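Local coordinates for beta-N-acetylglucosaminidase-like protein Glycoside hydrolase family 20 (PDB 6YHH) that probably hydrolyses terminal N-acetylglucosamine residues from chitin-derived oligosaccharides, as a family 20 beta-N-acetylhexosaminidase used in bacterial chitin degradation, at residues N508-V511 / I512-I516; E533-K536 / G537-N541. All blocks are in the same frame, centred on the assembly; numbering follows the deposited sequence.

Contact 1: N508-V511 / I512-I516; sequences NKAV and ILRNI
Arg514 folds back over Ala510 and Val511, one turn earlier in the same helix. Its chain leaves CB with CG beside the backbone N (chi1 -79°) and bends at chi3 (-73°), which lays the guanidinium flat over the preceding turn. Ala510 O lies 3.6 Å from the plane of the group, over its centre. NH1 of Arg514 comes within 3.6 Å of Ala510 CB, and Arg514 NH2 rests 3.9 Å from Val511 CG2. The same oxygen of Ala510 also accepts the backbone N-H of Arg514 at 2.9 Å.

The other side of the helix is packed more tightly. Leu513 CG sits 3.3 Å from Lys509 O, with the leucine branch turned back beside its own backbone N. Leu513 CD1 meets Lys509 CG at 4.2 Å. Ile512 also runs backwards, and its CD1 lies near Asn508 O. Both branched residues are buried. Leu513 fits against Val525, Asn526 and Thr529 of helix 523-529, and Ile512 against Asp558 and Ala559 of helix 556-559. Lys509 forms the partly exposed margin of the Leu513 face. It stretches out fully and its NZ bonds to Thr529 OG1.

The segments are consecutive turns of helix 507-517, joined by the i to i+4 bonds of an alpha-helix. Leu513 N to Lys509 O is one of these, 2.9 Å long. Asn515 N gives its hydrogen to Val511 O at 3.0 Å.

Ala510, Val511, Arg514 and Asn515 are only partly buried. Part of this group meets the second subunit: Arg514 NE forms a salt bridge with Glu499 of that subunit, and Asn515 OD1 takes a hydrogen bond from its Arg497.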
loop_
_atom_site.group_PDB
_atom_site.type_symbol
_atom_site.label_atom_id
_atom_site.label_comp_id
_atom_site.label_asym_id
_atom_site.label_seq_id
_atom_site.Cartn_x
_atom_site.Cartn_y
_atom_site.Cartn_z
ATOM N N ASN A 508 -8.631 1.077 -1.014
ATOM C CA ASN A 508 -8.360 1.076 -2.429
ATOM C C ASN A 508 -9.666 1.241 -3.232
ATOM O O ASN A 508 -9.628 1.641 -4.385
ATOM C CB ASN A 508 -7.557 -0.175 -2.866
ATOM C CG ASN A 508 -6.057 -0.016 -2.715
ATOM O OD1 ASN A 508 -5.227 -0.924 -3.178
ATOM N ND2 ASN A 508 -5.655 1.056 -2.091
ATOM N N LYS A 509 -10.847 0.968 -2.649
ATOM C CA LYS A 509 -12.083 1.178 -3.327
ATOM C C LYS A 509 -12.257 2.648 -3.651
ATOM O O LYS A 509 -12.693 3.008 -4.725
ATOM C CB LYS A 509 -13.237 0.732 -2.395
ATOM C CG LYS A 509 -14.626 0.965 -2.923
ATOM C CD LYS A 509 -15.627 0.541 -1.872
ATOM C CE LYS A 509 -17.014 0.701 -2.393
ATOM N NZ LYS A 509 -18.004 0.045 -1.479
ATOM N N ALA A 510 -11.830 3.526 -2.733
ATOM C CA ALA A 510 -12.000 4.989 -2.998
ATOM C C ALA A 510 -11.081 5.482 -4.105
ATOM O O ALA A 510 -11.426 6.400 -4.819
ATOM C CB ALA A 510 -11.753 5.834 -1.731
ATOM N N VAL A 511 -9.892 4.915 -4.254
ATOM C CA VAL A 511 -9.033 5.196 -5.309
ATOM C C VAL A 511 -9.699 4.891 -6.659
ATOM O O VAL A 511 -9.652 5.700 -7.620
ATOM C CB VAL A 511 -7.744 4.369 -5.242
ATOM C CG1 VAL A 511 -6.890 4.613 -6.465
ATOM C CG2 VAL A 511 -6.995 4.699 -3.945
ATOM N N ILE A 512 -10.297 3.705 -6.740
ATOM C CA ILE A 512 -11.016 3.291 -7.956
ATOM C C ILE A 512 -12.187 4.232 -8.225
ATOM O O ILE A 512 -12.381 4.667 -9.354
ATOM C CB ILE A 512 -11.474 1.843 -7.875
ATOM C CG1 ILE A 512 -10.206 0.942 -7.932
ATOM C CG2 ILE A 512 -12.367 1.473 -9.034
ATOM C CD1 ILE A 512 -10.478 -0.459 -7.416
ATOM N N LEU A 513 -12.905 4.620 -7.183
ATOM C CA LEU A 513 -14.086 5.482 -7.370
ATOM C C LEU A 513 -13.637 6.877 -7.858
ATOM O O LEU A 513 -14.263 7.462 -8.707
ATOM C CB LEU A 513 -14.923 5.572 -6.133
ATOM C CG LEU A 513 -15.566 4.254 -5.851
ATOM C CD1 LEU A 513 -16.338 4.455 -4.552
ATOM C CD2 LEU A 513 -16.478 3.649 -6.889
ATOM N N ARG A 514 -12.511 7.372 -7.333
ATOM C CA ARG A 514 -11.956 8.668 -7.853
ATOM C C ARG A 514 -11.561 8.560 -9.305
ATOM O O ARG A 514 -11.870 9.475 -10.117
ATOM C CB ARG A 514 -10.819 9.180 -6.985
ATOM C CG ARG A 514 -11.318 9.863 -5.699
ATOM C CD ARG A 514 -10.120 10.454 -4.927
ATOM N NE ARG A 514 -9.274 9.451 -4.251
ATOM C CZ ARG A 514 -9.500 8.889 -3.066
ATOM N NH1 ARG A 514 -10.605 9.132 -2.395
ATOM N NH2 ARG A 514 -8.651 7.996 -2.593
ATOM N N ASN A 515 -10.968 7.446 -9.695
ATOM C CA ASN A 515 -10.640 7.233 -11.101
ATOM C C ASN A 515 -11.937 7.271 -11.953
ATOM O O ASN A 515 -11.995 7.927 -12.987
ATOM C CB ASN A 515 -9.930 5.886 -11.260
ATOM C CG ASN A 515 -9.606 5.631 -12.711
ATOM O OD1 ASN A 515 -8.906 6.433 -13.331
ATOM N ND2 ASN A 515 -10.115 4.503 -13.259
ATOM N N ILE A 516 -12.938 6.533 -11.529
ATOM C CA ILE A 516 -14.170 6.455 -12.257
ATOM C C ILE A 516 -14.873 7.847 -12.380
ATOM O O ILE A 516 -15.366 8.183 -13.472
ATOM C CB ILE A 516 -15.123 5.440 -11.605
ATOM C CG1 ILE A 516 -14.557 4.065 -11.802
ATOM C CG2 ILE A 516 -16.544 5.541 -12.090
ATOM C CD1 ILE A 516 -15.331 3.071 -10.897
#

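Contact 2: E533-K536 / G537-N541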
loop_
_atom_site.group_PDB
_atom_site.type_symbol
_atom_site.label_atom_id
_atom_site.label_comp_id
_atom_site.label_asym_id
_atom_site.label_seq_id
_atom_site.Cartn_x
_atom_site.Cartn_y
_atom_site.Cartn_z
ATOM N N GLU A 533 -22.943 -5.848 -7.093
ATOM C CA GLU A 533 -21.998 -6.945 -6.843
ATOM C C GLU A 533 -21.392 -7.410 -8.127
ATOM O O GLU A 533 -22.031 -7.498 -9.123
ATOM C CB GLU A 533 -22.664 -8.057 -6.056
ATOM C CG GLU A 533 -23.272 -7.536 -4.741
ATOM C CD GLU A 533 -23.985 -8.611 -3.925
ATOM O OE1 GLU A 533 -24.000 -9.806 -4.260
ATOM O OE2 GLU A 533 -24.654 -8.238 -2.926
ATOM N N PRO A 534 -20.110 -7.714 -8.107
ATOM C CA PRO A 534 -19.540 -8.186 -9.358
ATOM C C PRO A 534 -20.112 -9.536 -9.809
ATOM O O PRO A 534 -20.474 -10.399 -8.999
ATOM C CB PRO A 534 -18.048 -8.318 -9.063
ATOM C CG PRO A 534 -17.870 -8.025 -7.634
ATOM C CD PRO A 534 -19.182 -7.686 -6.981
ATOM N N LEU A 535 -20.225 -9.736 -11.113
ATOM C CA LEU A 535 -20.820 -10.981 -11.598
ATOM C C LEU A 535 -20.081 -12.196 -11.040
ATOM O O LEU A 535 -18.858 -12.220 -10.911
ATOM C CB LEU A 535 -20.856 -10.989 -13.123
ATOM C CG LEU A 535 -21.568 -9.916 -13.893
ATOM C CD1 LEU A 535 -21.671 -10.202 -15.374
ATOM C CD2 LEU A 535 -22.970 -9.831 -13.350
ATOM N N LYS A 536 -20.856 -13.225 -10.683
ATOM C CA LYS A 536 -20.351 -14.350 -9.908
ATOM C C LYS A 536 -20.003 -15.567 -10.738
ATOM O O LYS A 536 -20.589 -15.785 -11.802
ATOM C CB LYS A 536 -21.382 -14.749 -8.838
ATOM C CG LYS A 536 -21.660 -13.637 -7.842
ATOM C CD LYS A 536 -22.930 -13.877 -7.003
ATOM C CE LYS A 536 -23.068 -12.920 -5.813
ATOM N NZ LYS A 536 -23.181 -11.509 -6.295
ATOM N N GLY A 537 -19.119 -16.410 -10.231
ATOM C CA GLY A 537 -18.859 -17.670 -10.911
ATOM C C GLY A 537 -17.833 -17.412 -12.024
ATOM O O GLY A 537 -16.771 -16.790 -11.779
ATOM N N TYR A 538 -18.214 -17.837 -13.236
ATOM C CA TYR A 538 -17.332 -17.662 -14.393
ATOM C C TYR A 538 -18.010 -16.784 -15.447
ATOM O O TYR A 538 -17.811 -16.967 -16.641
ATOM C CB TYR A 538 -16.870 -19.088 -14.894
ATOM C CG TYR A 538 -15.987 -19.867 -13.869
ATOM C CD1 TYR A 538 -14.655 -19.568 -13.696
ATOM C CD2 TYR A 538 -16.527 -20.839 -13.034
ATOM C CE1 TYR A 538 -13.855 -20.259 -12.760
ATOM C CE2 TYR A 538 -15.766 -21.525 -12.104
ATOM C CZ TYR A 538 -14.417 -21.202 -11.918
ATOM O OH TYR A 538 -13.597 -21.898 -10.938
ATOM N N THR A 539 -18.808 -15.763 -14.998
ATOM C CA THR A 539 -19.529 -14.901 -15.850
ATOM C C THR A 539 -18.993 -13.502 -16.019
ATOM O O THR A 539 -19.459 -12.724 -16.884
ATOM C CB THR A 539 -21.009 -14.839 -15.409
ATOM O OG1 THR A 539 -21.136 -14.237 -14.099
ATOM C CG2 THR A 539 -21.587 -16.229 -15.358
ATOM N N ARG A 540 -18.050 -13.074 -15.201
ATOM C CA ARG A 540 -17.440 -11.776 -15.415
ATOM C C ARG A 540 -16.531 -11.759 -16.650
ATOM O O ARG A 540 -16.613 -10.827 -17.456
ATOM C CB ARG A 540 -16.654 -11.274 -14.181
ATOM C CG ARG A 540 -15.882 -9.958 -14.428
ATOM C CD ARG A 540 -15.485 -9.186 -13.164
ATOM N NE ARG A 540 -14.766 -7.995 -13.605
ATOM C CZ ARG A 540 -13.946 -7.240 -12.891
ATOM N NH1 ARG A 540 -13.790 -7.439 -11.604
ATOM N NH2 ARG A 540 -13.363 -6.191 -13.404
ATOM N N ASN A 541 -15.658 -12.736 -16.745
ATOM C CA ASN A 541 -14.678 -12.831 -17.866
ATOM C C ASN A 541 -15.145 -13.982 -18.726
ATOM O O ASN A 541 -14.618 -15.106 -18.605
ATOM C CB ASN A 541 -13.344 -13.100 -17.268
ATOM C CG ASN A 541 -12.231 -13.109 -18.301
ATOM O OD1 ASN A 541 -12.451 -12.753 -19.440
ATOM N ND2 ASN A 541 -11.062 -13.603 -17.923
HETATM O O HOH W 1 -17.627 -14.250 -12.521
#
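A tight loop follows strand 532-534 and carries Tyr538 to the neighbourhood of the predicted proton donor of this family 20 enzyme. The loop closes where Thr539 returns to Leu535 and Lys536. Thr539 OG1 donates a hydrogen bond of 2.8 Å to Lys536 O. The approach is bent, with a C=O...donor angle of 134°, and the hydroxyl stands well off the carbonyl plane. A chi1 of 65° sets OG1 between the backbone N and the carbonyl carbon of its own residue, facing the preceding part of the loop. The same oxygen lies 3.4 Å from Leu535 CB. Leu535 also reaches along the returning chain, its CD1 3.7 Å from Thr539 O.

Gly537 sits at the bend. Its phi is positive (84°), and a side chain at these backbone angles would run into Lys536 O. Next to it, Tyr538 points away from 533-536. Its OH is hydrogen-bonded to a bound Tris molecule, probably from the crystallisation liquor.

Lys536 turns the other way. Its chain bends only at its far end, and NZ forms a salt bridge with Glu533 OE1 and another with Glu661. The Glu533 oxygen uses its anti lone pair. Glu661 lies on strand 660-662, which pairs with strand 532-534, so the lysine ties the loop to that small sheet. Arg540 leaves the loop extended and is paired with Asp558, while its NE bonds to Tyr547 OH.

Inside the turn one water bridges the backbone. It donates to Leu535 O at 2.9 Å and, weakly, to Gly537 O. Its own oxygen accepts the N-H of Arg540 at 3.0 Å.

Contact 1 comes first along the chain, and contact 2 follows it after helix 523-529. Their centres are 20 Å apart and their nearest atoms about 9 Å, so they do not touch. Asp558 of helix 556-559 lies between them: Ile512 of contact 1 packs on it, and Arg540 of contact 2 forms a salt bridge with it. Their surroundings differ. Residues 508-516 meet the second subunit and lie away from the predicted catalytic residue. No other chain of the assembly touches 533-541. That loop puts the Tyr538 side chain about 6 Å from that of Glu317 and about 3 Å from the bound Tris.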